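Local coordinates for polyketide synthase type I (Bacillus amyloliquefaciens, PDB 5KKU), which probably dehydrates beta-hydroxyacyl intermediates through this N-terminal dehydratase domain of a modular synthase on the difficidin assembly line, at residues I55-I60 / M110-Y115; I60-P65 / F222-F227; V258-F263 / C276-V281. One frame throughout, in Å; residues are numbered along the deposited sequence.

Interaction 1. Residues I55-I60 / M110-Y115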
loop_
_atom_site.group_PDB
_atom_site.type_symbol
_atom_site.label_atom_id
_atom_site.label_comp_id
_atom_site.label_asym_id
_atom_site.label_seq_id
_atom_site.Cartn_x
_atom_site.Cartn_y
_atom_site.Cartn_z
ATOM N N ILE A 55 -16.015 0.422 -6.627
ATOM C CA ILE A 55 -16.131 0.107 -5.209
ATOM C C ILE A 55 -14.957 0.634 -4.395
ATOM O O ILE A 55 -13.892 0.933 -4.935
ATOM C CB ILE A 55 -16.256 -1.411 -4.980
ATOM C CG1 ILE A 55 -14.960 -2.119 -5.378
ATOM C CG2 ILE A 55 -17.437 -1.972 -5.757
ATOM C CD1 ILE A 55 -13.858 -2.001 -4.349
ATOM N N GLU A 56 -15.166 0.743 -3.088
ATOM C CA GLU A 56 -14.137 1.227 -2.181
ATOM C C GLU A 56 -13.921 0.231 -1.048
ATOM O O GLU A 56 -14.598 -0.794 -0.971
ATOM C CB GLU A 56 -14.520 2.595 -1.614
ATOM C CG GLU A 56 -15.705 2.563 -0.662
ATOM C CD GLU A 56 -16.240 3.947 -0.352
ATOM O OE1 GLU A 56 -16.087 4.850 -1.201
ATOM O OE2 GLU A 56 -16.814 4.132 0.742
ATOM N N LEU A 57 -12.974 0.541 -0.171
ATOM C CA LEU A 57 -12.668 -0.300 0.936
ATOM C C LEU A 57 -12.667 0.422 2.261
ATOM O O LEU A 57 -12.266 1.530 2.350
ATOM C CB LEU A 57 -11.360 -1.025 0.707
ATOM C CG LEU A 57 -11.118 -1.631 -0.637
ATOM C CD1 LEU A 57 -9.681 -1.976 -0.836
ATOM C CD2 LEU A 57 -11.969 -2.846 -0.887
ATOM N N ARG A 58 -13.124 -0.223 3.299
ATOM C CA ARG A 58 -13.145 0.360 4.608
ATOM C C ARG A 58 -12.656 -0.606 5.675
ATOM O O ARG A 58 -12.708 -1.765 5.494
ATOM C CB ARG A 58 -14.530 0.853 4.950
ATOM C CG ARG A 58 -15.170 1.674 3.872
ATOM C CD ARG A 58 -16.445 2.278 4.380
ATOM N NE ARG A 58 -17.171 2.981 3.356
ATOM C CZ ARG A 58 -18.470 3.197 3.398
ATOM N NH1 ARG A 58 -19.170 2.766 4.408
ATOM N NH2 ARG A 58 -19.059 3.847 2.422
ATOM N N GLN A 59 -12.262 -0.099 6.812
ATOM C CA GLN A 59 -11.790 -0.889 7.925
ATOM C C GLN A 59 -10.823 -1.969 7.518
ATOM O O GLN A 59 -10.922 -3.072 7.915
ATOM C CB GLN A 59 -12.937 -1.468 8.727
ATOM C CG GLN A 59 -14.007 -0.480 9.113
ATOM C CD GLN A 59 -13.488 0.709 9.867
ATOM O OE1 GLN A 59 -12.937 0.571 10.924
ATOM N NE2 GLN A 59 -13.664 1.882 9.316
ATOM N N ILE A 60 -9.820 -1.618 6.751
ATOM C CA ILE A 60 -8.779 -2.530 6.353
ATOM C C ILE A 60 -7.846 -2.883 7.482
ATOM O O ILE A 60 -7.439 -2.055 8.217
ATOM C CB ILE A 60 -7.974 -1.930 5.223
ATOM C CG1 ILE A 60 -8.895 -1.578 4.089
ATOM C CG2 ILE A 60 -6.890 -2.867 4.766
ATOM C CD1 ILE A 60 -8.233 -0.867 2.968
ATOM N N MET A 110 -5.140 -10.290 5.458
ATOM C CA MET A 110 -5.886 -9.074 5.429
ATOM C C MET A 110 -7.391 -9.231 5.461
ATOM O O MET A 110 -7.917 -10.184 4.965
ATOM C CB MET A 110 -5.483 -8.288 4.220
ATOM C CG MET A 110 -6.079 -6.932 4.154
ATOM S SD MET A 110 -6.145 -6.334 2.506
ATOM C CE MET A 110 -7.894 -6.397 2.208
ATOM N N GLU A 111 -8.065 -8.257 6.049
ATOM C CA GLU A 111 -9.503 -8.157 6.037
ATOM C C GLU A 111 -9.990 -6.754 5.798
ATOM O O GLU A 111 -9.355 -5.842 6.115
ATOM C CB GLU A 111 -10.102 -8.706 7.308
ATOM C CG GLU A 111 -9.967 -7.813 8.504
ATOM C CD GLU A 111 -10.759 -8.290 9.684
ATOM O OE1 GLU A 111 -10.329 -9.251 10.308
ATOM O OE2 GLU A 111 -11.787 -7.684 9.986
ATOM N N CYS A 112 -11.114 -6.599 5.159
ATOM C CA CYS A 112 -11.725 -5.297 5.009
ATOM C C CYS A 112 -13.210 -5.414 4.706
ATOM O O CYS A 112 -13.703 -6.481 4.554
ATOM C CB CYS A 112 -11.035 -4.490 3.925
ATOM S SG CYS A 112 -11.197 -5.110 2.266
ATOM N N GLN A 113 -13.898 -4.311 4.526
ATOM C CA GLN A 113 -15.278 -4.303 4.123
ATOM C C GLN A 113 -15.429 -3.589 2.816
ATOM O O GLN A 113 -15.044 -2.475 2.670
ATOM C CB GLN A 113 -16.126 -3.629 5.152
ATOM C CG GLN A 113 -16.074 -4.262 6.483
ATOM C CD GLN A 113 -16.991 -5.459 6.586
ATOM O OE1 GLN A 113 -17.991 -5.588 5.886
ATOM N NE2 GLN A 113 -16.634 -6.344 7.456
ATOM N N LEU A 114 -15.968 -4.259 1.840
ATOM C CA LEU A 114 -16.092 -3.686 0.522
ATOM C C LEU A 114 -17.468 -3.092 0.231
ATOM O O LEU A 114 -18.433 -3.758 0.255
ATOM C CB LEU A 114 -15.723 -4.719 -0.501
ATOM C CG LEU A 114 -15.540 -4.321 -1.938
ATOM C CD1 LEU A 114 -14.626 -5.351 -2.517
ATOM C CD2 LEU A 114 -16.815 -4.239 -2.755
ATOM N N TYR A 115 -17.546 -1.811 -0.048
ATOM C CA TYR A 115 -18.795 -1.152 -0.367
ATOM C C TYR A 115 -18.865 -0.695 -1.795
ATOM O O TYR A 115 -17.887 -0.486 -2.424
ATOM C CB TYR A 115 -18.969 0.077 0.472
ATOM C CG TYR A 115 -19.168 -0.177 1.902
ATOM C CD1 TYR A 115 -18.140 -0.612 2.678
ATOM C CD2 TYR A 115 -20.380 0.017 2.483
ATOM C CE1 TYR A 115 -18.318 -0.852 3.992
ATOM C CE2 TYR A 115 -20.575 -0.219 3.809
ATOM C CZ TYR A 115 -19.534 -0.655 4.553
ATOM O OH TYR A 115 -19.701 -0.903 5.862
#
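Within the N-terminal hotdog fold of the dehydratase, strand 55-58 runs antiparallel beside strand 110-115. Glu56 and Tyr115 form one hydrogen-bonded pair and Arg58 and Gln113 the next; Gln113 N to Arg58 O is 3.0 Å and nearly straight, at 164°. On the face of Glu56, Arg58 and Tyr115, the extended Arg58 chain crosses the tyrosine at about a right angle and lays its guanidinium flat over the ring. The planes are 17° apart and Arg58 CZ sits 3.7 Å from the centroid of the Tyr115 ring, a cation-pi stack. Glu56 fixes the rotation of that group: NE and NH2 of Arg58 grip OE2 side-on, Arg58 NH2 to Glu56 OE2 being 2.8 Å, while OE1 is held by Arg226. The opposite face turns toward helix 37-49, the central helix around which a hotdog sheet wraps, and is apolar. There Leu114 CD2 lies 3.6 Å from Ile55 CB, and Leu57 CD2 is 4.0 Å from both Leu114 CD1 and Cys112 SG. Gln59 and Ile60 form a G1 bulge against Ile224, where the chain turns a corner; at the bulge, Ile60 CG1 packs on Cys112 CB at 3.6 Å.

Interaction 2. Residues I60-P65 / F222-F227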
loop_
_atom_site.group_PDB
_atom_site.type_symbol
_atom_site.label_atom_id
_atom_site.label_comp_id
_atom_site.label_asym_id
_atom_site.label_seq_id
_atom_site.Cartn_x
_atom_site.Cartn_y
_atom_site.Cartn_z
ATOM N N ILE A 60 -9.820 -1.618 6.751
ATOM C CA ILE A 60 -8.779 -2.530 6.353
ATOM C C ILE A 60 -7.846 -2.883 7.482
ATOM O O ILE A 60 -7.439 -2.055 8.217
ATOM C CB ILE A 60 -7.974 -1.930 5.223
ATOM C CG1 ILE A 60 -8.895 -1.578 4.089
ATOM C CG2 ILE A 60 -6.890 -2.867 4.766
ATOM C CD1 ILE A 60 -8.233 -0.867 2.968
ATOM N N ILE A 61 -7.499 -4.130 7.600
ATOM C CA ILE A 61 -6.524 -4.546 8.565
ATOM C C ILE A 61 -5.486 -5.409 7.912
ATOM O O ILE A 61 -5.817 -6.377 7.354
ATOM C CB ILE A 61 -7.141 -5.352 9.700
ATOM C CG1 ILE A 61 -8.290 -4.628 10.326
ATOM C CG2 ILE A 61 -6.112 -5.670 10.750
ATOM C CD1 ILE A 61 -9.092 -5.460 11.293
ATOM N N PHE A 62 -4.238 -5.040 8.025
ATOM C CA PHE A 62 -3.167 -5.797 7.469
ATOM C C PHE A 62 -2.604 -6.726 8.520
ATOM O O PHE A 62 -2.228 -6.322 9.580
ATOM C CB PHE A 62 -2.066 -4.892 6.927
ATOM C CG PHE A 62 -2.491 -3.960 5.844
ATOM C CD1 PHE A 62 -2.871 -4.419 4.634
ATOM C CD2 PHE A 62 -2.427 -2.636 6.026
ATOM C CE1 PHE A 62 -3.235 -3.569 3.645
ATOM C CE2 PHE A 62 -2.788 -1.783 5.048
ATOM C CZ PHE A 62 -3.197 -2.249 3.854
ATOM N N LYS A 63 -2.577 -7.997 8.216
ATOM C CA LYS A 63 -2.188 -8.992 9.178
ATOM C C LYS A 63 -1.198 -10.134 9.263
ATOM O O LYS A 63 -0.750 -10.458 10.325
ATOM C CB LYS A 63 -3.252 -10.047 9.322
ATOM C CG LYS A 63 -4.624 -9.472 9.586
ATOM C CD LYS A 63 -5.635 -10.480 10.080
ATOM C CE LYS A 63 -7.037 -9.985 9.892
ATOM N NZ LYS A 63 -8.104 -10.997 9.945
ATOM N N GLN A 64 -0.678 -10.633 8.257
ATOM C CA GLN A 64 0.480 -11.481 8.260
ATOM C C GLN A 64 1.118 -11.100 6.903
ATOM O O GLN A 64 0.438 -11.004 5.956
ATOM C CB GLN A 64 0.242 -12.952 8.452
ATOM C CG GLN A 64 1.406 -13.724 8.940
ATOM C CD GLN A 64 1.719 -13.540 10.394
ATOM O OE1 GLN A 64 2.077 -12.492 10.794
ATOM N NE2 GLN A 64 1.619 -14.575 11.156
ATOM N N PRO A 65 2.405 -10.857 6.855
ATOM C CA PRO A 65 3.052 -10.539 5.598
ATOM C C PRO A 65 3.125 -11.750 4.680
ATOM O O PRO A 65 3.320 -12.790 5.187
ATOM C CB PRO A 65 4.436 -10.104 6.044
ATOM C CG PRO A 65 4.683 -10.835 7.263
ATOM C CD PRO A 65 3.367 -10.862 7.955
ATOM N N PHE A 222 -0.769 -0.860 9.058
ATOM C CA PHE A 222 -1.575 -1.621 9.933
ATOM C C PHE A 222 -3.088 -1.518 10.077
ATOM O O PHE A 222 -3.680 -2.376 10.635
ATOM C CB PHE A 222 -1.271 -1.215 11.359
ATOM C CG PHE A 222 -2.007 -2.004 12.378
ATOM C CD1 PHE A 222 -2.152 -3.342 12.247
ATOM C CD2 PHE A 222 -2.574 -1.402 13.441
ATOM C CE1 PHE A 222 -2.844 -4.060 13.161
ATOM C CE2 PHE A 222 -3.271 -2.115 14.384
ATOM C CZ PHE A 222 -3.393 -3.448 14.244
ATOM N N MET A 223 -3.675 -0.434 9.603
ATOM C CA MET A 223 -5.120 -0.334 9.422
ATOM C C MET A 223 -5.539 0.744 8.428
ATOM O O MET A 223 -4.807 1.702 8.186
ATOM C CB MET A 223 -5.757 -0.039 10.784
ATOM C CG MET A 223 -5.664 -1.176 11.791
ATOM S SD MET A 223 -6.353 -0.739 13.398
ATOM C CE MET A 223 -8.100 -0.719 13.016
ATOM N N ILE A 224 -6.623 0.676 7.720
ATOM C CA ILE A 224 -6.922 1.824 6.884
ATOM C C ILE A 224 -8.395 2.046 7.037
ATOM O O ILE A 224 -9.116 1.141 6.841
ATOM C CB ILE A 224 -6.545 1.638 5.383
ATOM C CG1 ILE A 224 -5.051 1.706 5.155
ATOM C CG2 ILE A 224 -7.195 2.676 4.496
ATOM C CD1 ILE A 224 -4.607 1.351 3.764
ATOM N N ASP A 225 -8.836 3.210 7.417
ATOM C CA ASP A 225 -10.258 3.406 7.629
ATOM C C ASP A 225 -11.014 3.375 6.328
ATOM O O ASP A 225 -11.997 2.730 6.208
ATOM C CB ASP A 225 -10.563 4.661 8.409
ATOM C CG ASP A 225 -10.600 4.433 9.876
ATOM O OD1 ASP A 225 -10.245 3.354 10.347
ATOM O OD2 ASP A 225 -10.971 5.331 10.610
ATOM N N ARG A 226 -10.517 4.085 5.331
ATOM C CA ARG A 226 -11.085 4.067 4.017
ATOM C C ARG A 226 -10.069 4.288 2.929
ATOM O O ARG A 226 -9.231 5.137 3.056
ATOM C CB ARG A 226 -12.240 5.059 3.877
ATOM C CG ARG A 226 -12.846 5.060 2.500
ATOM C CD ARG A 226 -14.105 5.880 2.349
ATOM N NE ARG A 226 -13.769 7.198 1.870
ATOM C CZ ARG A 226 -13.935 7.601 0.639
ATOM N NH1 ARG A 226 -14.493 6.821 -0.245
ATOM N NH2 ARG A 226 -13.567 8.792 0.322
ATOM N N PHE A 227 -10.155 3.514 1.868
ATOM C CA PHE A 227 -9.409 3.738 0.663
ATOM C C PHE A 227 -10.325 3.638 -0.530
ATOM O O PHE A 227 -11.125 2.766 -0.606
ATOM C CB PHE A 227 -8.242 2.769 0.517
ATOM C CG PHE A 227 -7.298 3.128 -0.560
ATOM C CD1 PHE A 227 -7.513 2.715 -1.819
ATOM C CD2 PHE A 227 -6.166 3.888 -0.299
ATOM C CE1 PHE A 227 -6.656 3.059 -2.827
ATOM C CE2 PHE A 227 -5.295 4.217 -1.305
ATOM C CZ PHE A 227 -5.550 3.805 -2.574
#
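Strands 60-62 and 222-224 run antiparallel at 164°, their axes 4.6 Å apart, and Ile60 and Ile224 form a hydrogen-bonded pair. Ile60 N to Ile224 O is 2.8 Å, in the carbonyl plane; in the return bond, Ile224 N to Ile60 O at 2.9 Å, the donor stands above that plane. The two isoleucine side chains lie side by side and point the same way, CB of Ile60 3.8 Å from CB of Ile224, with Ile60 CD1 reaching back to Ile224 CB and CG2. Here the N-terminal hotdog fold meets the C-terminal one, the two halves of a double hotdog dehydratase being joined edge to edge through these strands. Phe62 crosses Ile224 obliquely: Ile224 CD1 comes to the ring edge, 3.8 Å from Phe62 CE2, while Ile60 CG2 covers one ring face toward its rim. The side chain of Phe62 lies about 10 Å from that of Asp198, the predicted proton donor. Phe222 CG is anti to its backbone N (chi1 -177°), which brings ring atom CE1 within 4.4 Å of Ile61 CG2, and Met223 CG lies over one face of the same ring, toward its rim. Classic bulges at Phe222-Met223, facing Thr280, and at Asp225-Arg226, facing Glu277, interrupt the pairing of strand 219-229 with strand 272-283.

Interaction 3. Residues V258-F263 / C276-V281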
loop_
_atom_site.group_PDB
_atom_site.type_symbol
_atom_site.label_atom_id
_atom_site.label_comp_id
_atom_site.label_asym_id
_atom_site.label_seq_id
_atom_site.Cartn_x
_atom_site.Cartn_y
_atom_site.Cartn_z
ATOM N N VAL A 258 1.924 4.172 17.311
ATOM C CA VAL A 258 1.145 4.080 16.161
ATOM C C VAL A 258 1.212 5.484 15.934
ATOM O O VAL A 258 1.440 6.218 16.841
ATOM C CB VAL A 258 -0.219 3.503 16.420
ATOM C CG1 VAL A 258 -1.057 3.539 15.183
ATOM C CG2 VAL A 258 -0.070 2.081 16.887
ATOM N N TYR A 259 1.104 5.821 14.689
ATOM C CA TYR A 259 0.580 7.094 14.194
ATOM C C TYR A 259 -0.186 6.914 12.885
ATOM O O TYR A 259 0.021 5.943 12.156
ATOM C CB TYR A 259 1.697 8.135 14.030
ATOM C CG TYR A 259 2.784 7.826 13.025
ATOM C CD1 TYR A 259 2.658 8.205 11.694
ATOM C CD2 TYR A 259 3.962 7.206 13.418
ATOM C CE1 TYR A 259 3.664 7.944 10.776
ATOM C CE2 TYR A 259 4.972 6.945 12.511
ATOM C CZ TYR A 259 4.817 7.312 11.191
ATOM O OH TYR A 259 5.821 7.049 10.287
ATOM N N SER A 260 -0.996 7.878 12.542
ATOM C CA SER A 260 -1.914 7.744 11.464
ATOM C C SER A 260 -2.164 9.074 10.761
ATOM O O SER A 260 -2.043 10.090 11.353
ATOM C CB SER A 260 -3.198 7.130 11.992
ATOM O OG SER A 260 -4.000 8.106 12.522
ATOM N N ALA A 261 -2.471 8.998 9.474
ATOM C CA ALA A 261 -2.671 10.134 8.588
ATOM C C ALA A 261 -3.534 9.813 7.385
ATOM O O ALA A 261 -3.711 8.705 7.045
ATOM C CB ALA A 261 -1.336 10.678 8.112
ATOM N N ASP A 262 -4.037 10.623 6.653
ATOM C CA ASP A 262 -4.830 10.681 5.446
ATOM C C ASP A 262 -3.934 11.089 4.334
ATOM O O ASP A 262 -3.022 11.850 4.546
ATOM C CB ASP A 262 -5.890 11.775 5.513
ATOM C CG ASP A 262 -7.024 11.482 6.464
ATOM O OD1 ASP A 262 -7.195 10.354 6.891
ATOM O OD2 ASP A 262 -7.751 12.435 6.756
ATOM N N PHE A 263 -4.105 10.577 3.146
ATOM C CA PHE A 263 -3.406 11.107 2.013
ATOM C C PHE A 263 -4.357 11.164 0.857
ATOM O O PHE A 263 -5.310 10.448 0.858
ATOM C CB PHE A 263 -2.066 10.375 1.695
ATOM C CG PHE A 263 -2.188 8.959 1.188
ATOM C CD1 PHE A 263 -2.537 8.677 -0.107
ATOM C CD2 PHE A 263 -1.888 7.907 2.005
ATOM C CE1 PHE A 263 -2.618 7.381 -0.555
ATOM C CE2 PHE A 263 -1.977 6.630 1.560
ATOM C CZ PHE A 263 -2.347 6.369 0.274
ATOM N N CYS A 276 -7.314 8.193 0.768
ATOM C CA CYS A 276 -7.016 7.327 1.838
ATOM C C CYS A 276 -7.275 7.992 3.151
ATOM O O CYS A 276 -6.658 8.929 3.489
ATOM C CB CYS A 276 -5.590 6.856 1.738
ATOM S SG CYS A 276 -5.068 5.706 2.964
ATOM N N GLU A 277 -8.163 7.445 3.924
ATOM C CA GLU A 277 -8.509 8.042 5.176
ATOM C C GLU A 277 -7.913 7.277 6.308
ATOM O O GLU A 277 -8.177 6.121 6.433
ATOM C CB GLU A 277 -9.999 8.054 5.329
ATOM C CG GLU A 277 -10.682 9.190 4.679
ATOM C CD GLU A 277 -12.148 9.102 4.864
ATOM O OE1 GLU A 277 -12.576 8.704 5.951
ATOM O OE2 GLU A 277 -12.854 9.418 3.931
ATOM N N LYS A 278 -7.116 7.945 7.091
ATOM C CA LYS A 278 -6.515 7.397 8.256
ATOM C C LYS A 278 -5.691 6.123 8.040
ATOM O O LYS A 278 -6.036 5.085 8.501
ATOM C CB LYS A 278 -7.560 7.236 9.343
ATOM C CG LYS A 278 -6.982 7.196 10.724
ATOM C CD LYS A 278 -7.812 6.359 11.658
ATOM C CE LYS A 278 -7.731 6.861 13.088
ATOM N NZ LYS A 278 -6.393 6.812 13.734
ATOM N N LEU A 279 -4.561 6.236 7.377
ATOM C CA LEU A 279 -3.633 5.128 7.301
ATOM C C LEU A 279 -2.876 5.030 8.583
ATOM O O LEU A 279 -2.141 5.888 8.949
ATOM C CB LEU A 279 -2.714 5.224 6.102
ATOM C CG LEU A 279 -1.397 4.472 6.159
ATOM C CD1 LEU A 279 -1.620 3.013 5.937
ATOM C CD2 LEU A 279 -0.385 4.993 5.188
ATOM N N THR A 280 -3.075 3.972 9.311
ATOM C CA THR A 280 -2.405 3.815 10.562
ATOM C C THR A 280 -1.242 2.920 10.352
ATOM O O THR A 280 -1.369 1.931 9.763
ATOM C CB THR A 280 -3.318 3.247 11.639
ATOM O OG1 THR A 280 -4.339 4.176 11.934
ATOM C CG2 THR A 280 -2.552 3.020 12.897
ATOM N N VAL A 281 -0.109 3.302 10.896
ATOM C CA VAL A 281 1.113 2.572 10.760
ATOM C C VAL A 281 1.723 2.248 12.115
ATOM O O VAL A 281 1.570 3.002 13.011
ATOM C CB VAL A 281 2.080 3.297 9.825
ATOM C CG1 VAL A 281 1.403 3.645 8.509
ATOM C CG2 VAL A 281 2.679 4.515 10.475
#
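Backbone hydrogen bonds join the two arms of an antiparallel hairpin through the pairs Tyr259-Val281, Ala261-Leu279 and Phe263-Cys276. Val281 N to Tyr259 O, at 2.9 Å and 169°, is the straightest of them, whereas the return bond from Tyr259 N is weak. Between Ala261 and Phe263 the register slips by one residue, a beta bulge, with Lys278 in a left-handed conformation. Two polar side-chain bonds lie at or beside the bulge: Asp262 OD1 accepts from Lys278 N at a very short 2.4 Å, meeting it nearly along the C-O axis. The Lys278 chain, bent at chi3 and chi4, brings NZ to Ser260 OG at 3.0 Å. Aromatic contacts lie on the other face. Cys276 CB sits over the centre of the Phe263 ring, 3.6 Å from its centroid, in a CH-pi contact; SG, anti to its backbone N (chi1 -178°), leans obliquely out to Phe263 CE2 at 3.5 Å. Val281 CG2 likewise covers a face of the Tyr259 ring, 3.6 Å from its centroid but displaced toward the rim. This hairpin belongs to the C-terminal hotdog fold, strand 258-266 pairing on its other side with strand 236-248, and strand 272-283 with strand 219-229.

From the N terminus, strand 55-62 enters first and serves two contacts. Interaction 1 closes a 49-residue excursion, largely of strands, when the chain returns at 110-115 inside the N-terminal hotdog fold. Interaction 2 starts on the same strand, sharing Ile60, but waits 156 intervening residues for 222-227 in the C-terminal fold, so the two cross along the chain. Salt bridges Glu56-Arg226 and Glu111-Lys63 bind them together. Interaction 3 follows in series, a local hairpin with twelve residues between its segments. It touches interaction 2 where Thr280 meets Phe222 and Met223, but not interaction 1. Strands 107-116, 55-62, 219-229, 272-283 and 258-266 thus follow one another across the junction of the two hotdog folds.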